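Local structure of putative exported protein (Bordetella parapertussis, 3OCJ) at residues S226-P231 and R294-V299; M242-P247 and D290-L295. The protein is of unknown function but carries a methyltransferase-type Rossmann domain, which suggests S-adenosylmethionine-dependent methyl transfer, and was crystallised with palmitic acid bound. All coordinates share one frame; numbering follows the deposited sequence.

Contact 1 (226-231 with 294-299) and contact 2 (242-247 with 290-295) share one continuous piece of chain on one side: 290-299, the turn after strand 286-289 and the start of strand 298-302, meets two separate parts of the long loop between strand 221-226 and helix 247-261. Their centres are about 11 Å apart, and they have Arg294 and Leu295 in common. Asp291 joins them, its OD1 lying 2.8 Å from Phe296 N in a probable hydrogen bond. Contact 1 is nearer the ligands: the side chain of Leu228 is about 4 Å from palmitic acid and from a glycerol, whereas that of the shared Leu295 is about 5 Å from the glycerol and about 8 Å from the palmitic acid.

Contact 1: residues S226-P231 and R294-V299; sequences SFLTPP and RLFPTV
Leu228 CD2 sits over one face of the Phe296 ring, 3.7 Å from its centroid and 19° off the normal, a CH-pi contact displaced toward the rim. Phe296 CG is directed anti to its backbone N (chi1 -152°). The ring itself meets the other segment along one side, with Phe296 CD1 3.3 Å from Phe227 O and Phe296 CE1 3.4 Å from Ser226 OG. On the Phe227 side, Pro297 CD stands over one ring face and Pro297 CB is 3.8 Å from Phe227 CZ, while Val299 CG1 approaches the ring edge. The two aromatic residues thus each pack against an aliphatic group from the other segment.

Backbone and threonine hydrogen bonds accompany this packing. Phe227 N donates to Pro297 O at 3.1 Å, nearly along the C=O axis, beside the antiparallel non-hydrogen-bonded pair Ser226-Thr298. Further on, Thr229 N reaches Leu295 O at 3.2 Å from above the carbonyl plane, and a water bridges Leu295 O to Thr229 O, so two donors grip that carbonyl. Thr229 OG1 donates to Arg294 O at 2.7 Å in the carbonyl plane, on a lone pair; chi1 of 55° places OG1 between backbone N and carbonyl carbon. Its methyl CG2 instead meets Pro297 CD at 3.5 Å.

In the second shell, Asn194 ND2 binds Ser226 OG, Arg104 makes a cation-pi contact with Phe296, and His271 meets Phe227 edge-to-face. The contact carries the antiparallel run past the end of strand 221-226 and ahead of strand 298-302, into loop, between helix 96-115, which touches Phe296 and Thr298, and helix 271-280, which touches Phe227 and Val299.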
loop_
_atom_site.group_PDB
_atom_site.type_symbol
_atom_site.label_atom_id
_atom_site.label_comp_id
_atom_site.label_asym_id
_atom_site.label_seq_id
_atom_site.Cartn_x
_atom_site.Cartn_y
_atom_site.Cartn_z
ATOM N N SER A 226 2.434 -8.277 -0.498
ATOM C CA SER A 226 1.257 -8.041 -1.315
ATOM C C SER A 226 1.681 -7.542 -2.679
ATOM O O SER A 226 2.829 -7.157 -2.884
ATOM C CB SER A 226 0.382 -6.976 -0.681
ATOM O OG SER A 226 1.123 -5.759 -0.604
ATOM N N PHE A 227 0.756 -7.541 -3.623
ATOM C CA PHE A 227 1.045 -6.982 -4.935
ATOM C C PHE A 227 -0.251 -6.628 -5.631
ATOM O O PHE A 227 -1.255 -7.321 -5.459
ATOM C CB PHE A 227 1.864 -7.976 -5.784
ATOM C CG PHE A 227 1.233 -9.343 -5.908
ATOM C CD1 PHE A 227 0.607 -9.725 -7.077
ATOM C CD2 PHE A 227 1.272 -10.228 -4.838
ATOM C CE1 PHE A 227 0.042 -10.986 -7.189
ATOM C CE2 PHE A 227 0.698 -11.485 -4.940
ATOM C CZ PHE A 227 0.074 -11.857 -6.111
ATOM N N LEU A 228 -0.247 -5.533 -6.395
ATOM C CA LEU A 228 -1.362 -5.212 -7.276
ATOM C C LEU A 228 -1.252 -5.994 -8.576
ATOM O O LEU A 228 -0.158 -6.132 -9.143
ATOM C CB LEU A 228 -1.381 -3.719 -7.586
ATOM C CG LEU A 228 -1.804 -2.800 -6.445
ATOM C CD1 LEU A 228 -1.422 -1.348 -6.775
ATOM C CD2 LEU A 228 -3.300 -2.899 -6.191
ATOM N N THR A 229 -2.388 -6.521 -9.041
ATOM C CA THR A 229 -2.435 -7.363 -10.241
ATOM C C THR A 229 -2.899 -6.578 -11.467
ATOM O O THR A 229 -3.600 -5.561 -11.340
ATOM C CB THR A 229 -3.435 -8.492 -10.024
ATOM O OG1 THR A 229 -4.676 -7.879 -9.654
ATOM C CG2 THR A 229 -2.959 -9.422 -8.902
ATOM N N PRO A 230 -2.517 -7.041 -12.663
ATOM C CA PRO A 230 -2.919 -6.360 -13.903
ATOM C C PRO A 230 -4.365 -6.675 -14.255
ATOM O O PRO A 230 -4.805 -7.805 -14.041
ATOM C CB PRO A 230 -1.978 -6.971 -14.944
ATOM C CG PRO A 230 -1.756 -8.381 -14.426
ATOM C CD PRO A 230 -1.603 -8.166 -12.932
ATOM N N PRO A 231 -5.090 -5.694 -14.814
ATOM C CA PRO A 231 -6.464 -5.941 -15.265
ATOM C C PRO A 231 -6.475 -6.704 -16.587
ATOM O O PRO A 231 -5.425 -6.880 -17.223
ATOM C CB PRO A 231 -7.008 -4.528 -15.479
ATOM C CG PRO A 231 -5.784 -3.746 -15.901
ATOM C CD PRO A 231 -4.666 -4.301 -15.036
ATOM N N ARG A 294 -9.596 -9.902 -6.609
ATOM C CA ARG A 294 -8.209 -10.284 -6.943
ATOM C C ARG A 294 -7.378 -9.120 -7.466
ATOM O O ARG A 294 -6.460 -9.315 -8.264
ATOM C CB ARG A 294 -8.139 -11.460 -7.935
ATOM C CG ARG A 294 -8.618 -12.834 -7.403
ATOM C CD ARG A 294 -10.108 -13.019 -7.571
ATOM N NE ARG A 294 -10.481 -14.425 -7.340
ATOM C CZ ARG A 294 -10.884 -14.920 -6.172
ATOM N NH1 ARG A 294 -10.978 -14.150 -5.103
ATOM N NH2 ARG A 294 -11.195 -16.212 -6.080
ATOM N N LEU A 295 -7.691 -7.925 -6.973
ATOM C CA LEU A 295 -6.938 -6.713 -7.306
ATOM C C LEU A 295 -5.644 -6.569 -6.510
ATOM O O LEU A 295 -4.697 -5.927 -6.975
ATOM C CB LEU A 295 -7.789 -5.477 -7.034
ATOM C CG LEU A 295 -9.233 -5.554 -7.547
ATOM C CD1 LEU A 295 -10.026 -4.302 -7.161
ATOM C CD2 LEU A 295 -9.302 -5.788 -9.049
ATOM N N PHE A 296 -5.607 -7.109 -5.299
ATOM C CA PHE A 296 -4.497 -6.812 -4.397
ATOM C C PHE A 296 -4.254 -7.994 -3.463
ATOM O O PHE A 296 -4.474 -7.890 -2.252
ATOM C CB PHE A 296 -4.820 -5.547 -3.584
ATOM C CG PHE A 296 -3.607 -4.748 -3.126
ATOM C CD1 PHE A 296 -2.311 -5.258 -3.163
ATOM C CD2 PHE A 296 -3.803 -3.452 -2.665
ATOM C CE1 PHE A 296 -1.217 -4.464 -2.736
ATOM C CE2 PHE A 296 -2.739 -2.663 -2.236
ATOM C CZ PHE A 296 -1.444 -3.167 -2.282
ATOM N N PRO A 297 -3.761 -9.116 -4.012
ATOM C CA PRO A 297 -3.538 -10.280 -3.155
ATOM C C PRO A 297 -2.435 -10.075 -2.130
ATOM O O PRO A 297 -1.492 -9.293 -2.307
ATOM C CB PRO A 297 -3.114 -11.379 -4.139
ATOM C CG PRO A 297 -3.607 -10.925 -5.493
ATOM C CD PRO A 297 -3.529 -9.410 -5.439
ATOM N N THR A 298 -2.573 -10.837 -1.052
ATOM C CA THR A 298 -1.573 -10.988 -0.012
ATOM C C THR A 298 -0.865 -12.302 -0.291
ATOM O O THR A 298 -1.492 -13.266 -0.743
ATOM C CB THR A 298 -2.275 -11.026 1.344
ATOM O OG1 THR A 298 -2.899 -9.758 1.584
ATOM C CG2 THR A 298 -1.334 -11.372 2.505
ATOM N N VAL A 299 0.433 -12.349 -0.035
ATOM C CA VAL A 299 1.175 -13.595 -0.139
ATOM C C VAL A 299 1.998 -13.830 1.120
ATOM O O VAL A 299 2.658 -12.913 1.633
ATOM C CB VAL A 299 2.058 -13.637 -1.407
ATOM C CG1 VAL A 299 3.062 -12.456 -1.444
ATOM C CG2 VAL A 299 2.789 -14.980 -1.523
HETATM O O HOH W 1 -4.836 -4.258 -9.263
#

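Contact 2: residues M242-P247 and D290-L295; sequences MQAIDP and DDRARL
A type I beta turn from Asp291 to Arg294, in the connection between strands 286-289 and 298-302, presents Ala293 to Ala244 and Ile245 just ahead of helix 247-261. Ala293 CB is the meeting point: Ile245 CG1 approaches it to 3.5 Å and Ala244 CB to 3.9 Å. Ile245 CG1 is anti to its own carbonyl carbon (chi1 -56°), and from there CD1 extends to Leu295 CD2 at 3.9 Å, the two side chains crossing obliquely. At the other end of the patch, a bend at chi3 (61°) turns NE of Arg292. The guanidinium lies beside Ala244, with Arg292 NH1 4.0 Å from Ala244 CB. Ala244 O lies near the guanidinium plane, at its edge, but its 3.7 Å separation from Arg292 NH1 is too long to count as a hydrogen bond.

Polar bonds within 290-295 brace the turn. Asp291 O accepts from Arg294 N, closing the turn, and from Arg294 NH1 at 3.2 Å, the two donors arriving from opposite faces of the carbonyl plane. The carboxylate of Asp291 lies toward Leu295 and Phe296, where OD2 takes Leu295 N at 2.9 Å through its syn lone pair. Asp290 OD2 stands over the centre of the Arg294 guanidinium, a placement that would favour its positive charge.

A backbone bond between Ala293 and Asp241 joins the two loops just outside 242-247, and Ile245 also packs on Trp240, Pro96 and Leu250. Across the two segments the chemistry is largely aliphatic, with the Arg292 guanidinium at the exposed margin: the small side chains of Ala244 and Ala293 leave room for the methylene CG1 of Ile245 to come close, while the polar interactions described organise the turn from within.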
loop_
_atom_site.group_PDB
_atom_site.type_symbol
_atom_site.label_atom_id
_atom_site.label_comp_id
_atom_site.label_asym_id
_atom_site.label_seq_id
_atom_site.Cartn_x
_atom_site.Cartn_y
_atom_site.Cartn_z
HETATM N N MSE A 242 -14.316 -9.971 -12.655
HETATM C CA MSE A 242 -15.133 -8.819 -13.025
HETATM C C MSE A 242 -16.505 -8.843 -12.355
HETATM O O MSE A 242 -17.141 -7.799 -12.202
HETATM C CB MSE A 242 -15.278 -8.707 -14.547
HETATM C CG MSE A 242 -13.952 -8.601 -15.302
HETATM SE SE MSE A 242 -12.775 -7.189 -14.664
HETATM C CE MSE A 242 -14.018 -5.731 -14.731
ATOM N N GLN A 243 -16.961 -10.020 -11.945
ATOM C CA GLN A 243 -18.255 -10.115 -11.276
ATOM C C GLN A 243 -18.196 -9.594 -9.846
ATOM O O GLN A 243 -19.229 -9.430 -9.191
ATOM C CB GLN A 243 -18.771 -11.558 -11.283
ATOM C CG GLN A 243 -19.245 -12.012 -12.649
ATOM C CD GLN A 243 -18.415 -13.153 -13.195
ATOM O OE1 GLN A 243 -17.207 -13.023 -13.376
ATOM N NE2 GLN A 243 -19.061 -14.283 -13.459
ATOM N N ALA A 244 -16.984 -9.321 -9.371
ATOM C CA ALA A 244 -16.774 -8.830 -8.015
ATOM C C ALA A 244 -16.471 -7.332 -8.003
ATOM O O ALA A 244 -16.082 -6.790 -6.971
ATOM C CB ALA A 244 -15.641 -9.604 -7.343
ATOM N N ILE A 245 -16.661 -6.681 -9.150
ATOM C CA ILE A 245 -16.329 -5.260 -9.299
ATOM C C ILE A 245 -17.528 -4.509 -9.855
ATOM O O ILE A 245 -18.086 -4.895 -10.882
ATOM C CB ILE A 245 -15.134 -5.054 -10.251
ATOM C CG1 ILE A 245 -13.921 -5.868 -9.768
ATOM C CG2 ILE A 245 -14.795 -3.566 -10.368
ATOM C CD1 ILE A 245 -12.757 -5.898 -10.765
ATOM N N ASP A 246 -17.937 -3.437 -9.187
ATOM C CA ASP A 246 -19.027 -2.627 -9.712
ATOM C C ASP A 246 -18.562 -1.897 -10.972
ATOM O O ASP A 246 -17.556 -1.185 -10.942
ATOM C CB ASP A 246 -19.512 -1.619 -8.670
ATOM C CG ASP A 246 -20.644 -0.754 -9.190
ATOM O OD1 ASP A 246 -21.812 -1.193 -9.107
ATOM O OD2 ASP A 246 -20.374 0.341 -9.712
ATOM N N PRO A 247 -19.279 -2.071 -12.093
ATOM C CA PRO A 247 -18.790 -1.461 -13.334
ATOM C C PRO A 247 -18.666 0.064 -13.275
ATOM O O PRO A 247 -17.682 0.600 -13.782
ATOM C CB PRO A 247 -19.836 -1.887 -14.368
ATOM C CG PRO A 247 -20.394 -3.165 -13.827
ATOM C CD PRO A 247 -20.412 -2.991 -12.331
ATOM N N ASP A 290 -6.325 -13.999 -1.522
ATOM C CA ASP A 290 -6.867 -13.057 -2.490
ATOM C C ASP A 290 -8.008 -12.235 -1.917
ATOM O O ASP A 290 -8.882 -12.762 -1.220
ATOM C CB ASP A 290 -7.393 -13.789 -3.724
ATOM C CG ASP A 290 -6.292 -14.340 -4.610
ATOM O OD1 ASP A 290 -5.128 -13.913 -4.486
ATOM O OD2 ASP A 290 -6.608 -15.201 -5.474
ATOM N N ASP A 291 -8.023 -10.949 -2.241
ATOM C CA ASP A 291 -9.219 -10.150 -2.022
ATOM C C ASP A 291 -10.298 -10.622 -3.003
ATOM O O ASP A 291 -10.021 -11.372 -3.950
ATOM C CB ASP A 291 -8.900 -8.666 -2.244
ATOM C CG ASP A 291 -8.359 -8.395 -3.643
ATOM O OD1 ASP A 291 -7.296 -8.969 -3.984
ATOM O OD2 ASP A 291 -8.982 -7.621 -4.400
ATOM N N ARG A 292 -11.534 -10.200 -2.774
ATOM C CA ARG A 292 -12.655 -10.708 -3.547
ATOM C C ARG A 292 -12.471 -10.553 -5.056
ATOM O O ARG A 292 -12.699 -11.487 -5.815
ATOM C CB ARG A 292 -13.957 -10.032 -3.106
ATOM C CG ARG A 292 -14.405 -10.444 -1.710
ATOM C CD ARG A 292 -15.714 -9.747 -1.337
ATOM N NE ARG A 292 -16.801 -10.105 -2.250
ATOM C CZ ARG A 292 -17.131 -9.418 -3.343
ATOM N NH1 ARG A 292 -16.465 -8.316 -3.672
ATOM N NH2 ARG A 292 -18.134 -9.832 -4.108
ATOM N N ALA A 293 -12.026 -9.381 -5.495
ATOM C CA ALA A 293 -11.893 -9.140 -6.927
ATOM C C ALA A 293 -10.509 -9.502 -7.488
ATOM O O ALA A 293 -10.288 -9.394 -8.692
ATOM C CB ALA A 293 -12.233 -7.668 -7.263
ATOM N N ARG A 294 -9.596 -9.902 -6.609
ATOM C CA ARG A 294 -8.209 -10.284 -6.943
ATOM C C ARG A 294 -7.378 -9.120 -7.466
ATOM O O ARG A 294 -6.460 -9.315 -8.264
ATOM C CB ARG A 294 -8.139 -11.460 -7.935
ATOM C CG ARG A 294 -8.618 -12.834 -7.403
ATOM C CD ARG A 294 -10.108 -13.019 -7.571
ATOM N NE ARG A 294 -10.481 -14.425 -7.340
ATOM C CZ ARG A 294 -10.884 -14.920 -6.172
ATOM N NH1 ARG A 294 -10.978 -14.150 -5.103
ATOM N NH2 ARG A 294 -11.195 -16.212 -6.080
ATOM N N LEU A 295 -7.691 -7.925 -6.973
ATOM C CA LEU A 295 -6.938 -6.713 -7.306
ATOM C C LEU A 295 -5.644 -6.569 -6.510
ATOM O O LEU A 295 -4.697 -5.927 -6.975
ATOM C CB LEU A 295 -7.789 -5.477 -7.034
ATOM C CG LEU A 295 -9.233 -5.554 -7.547
ATOM C CD1 LEU A 295 -10.026 -4.302 -7.161
ATOM C CD2 LEU A 295 -9.302 -5.788 -9.049
#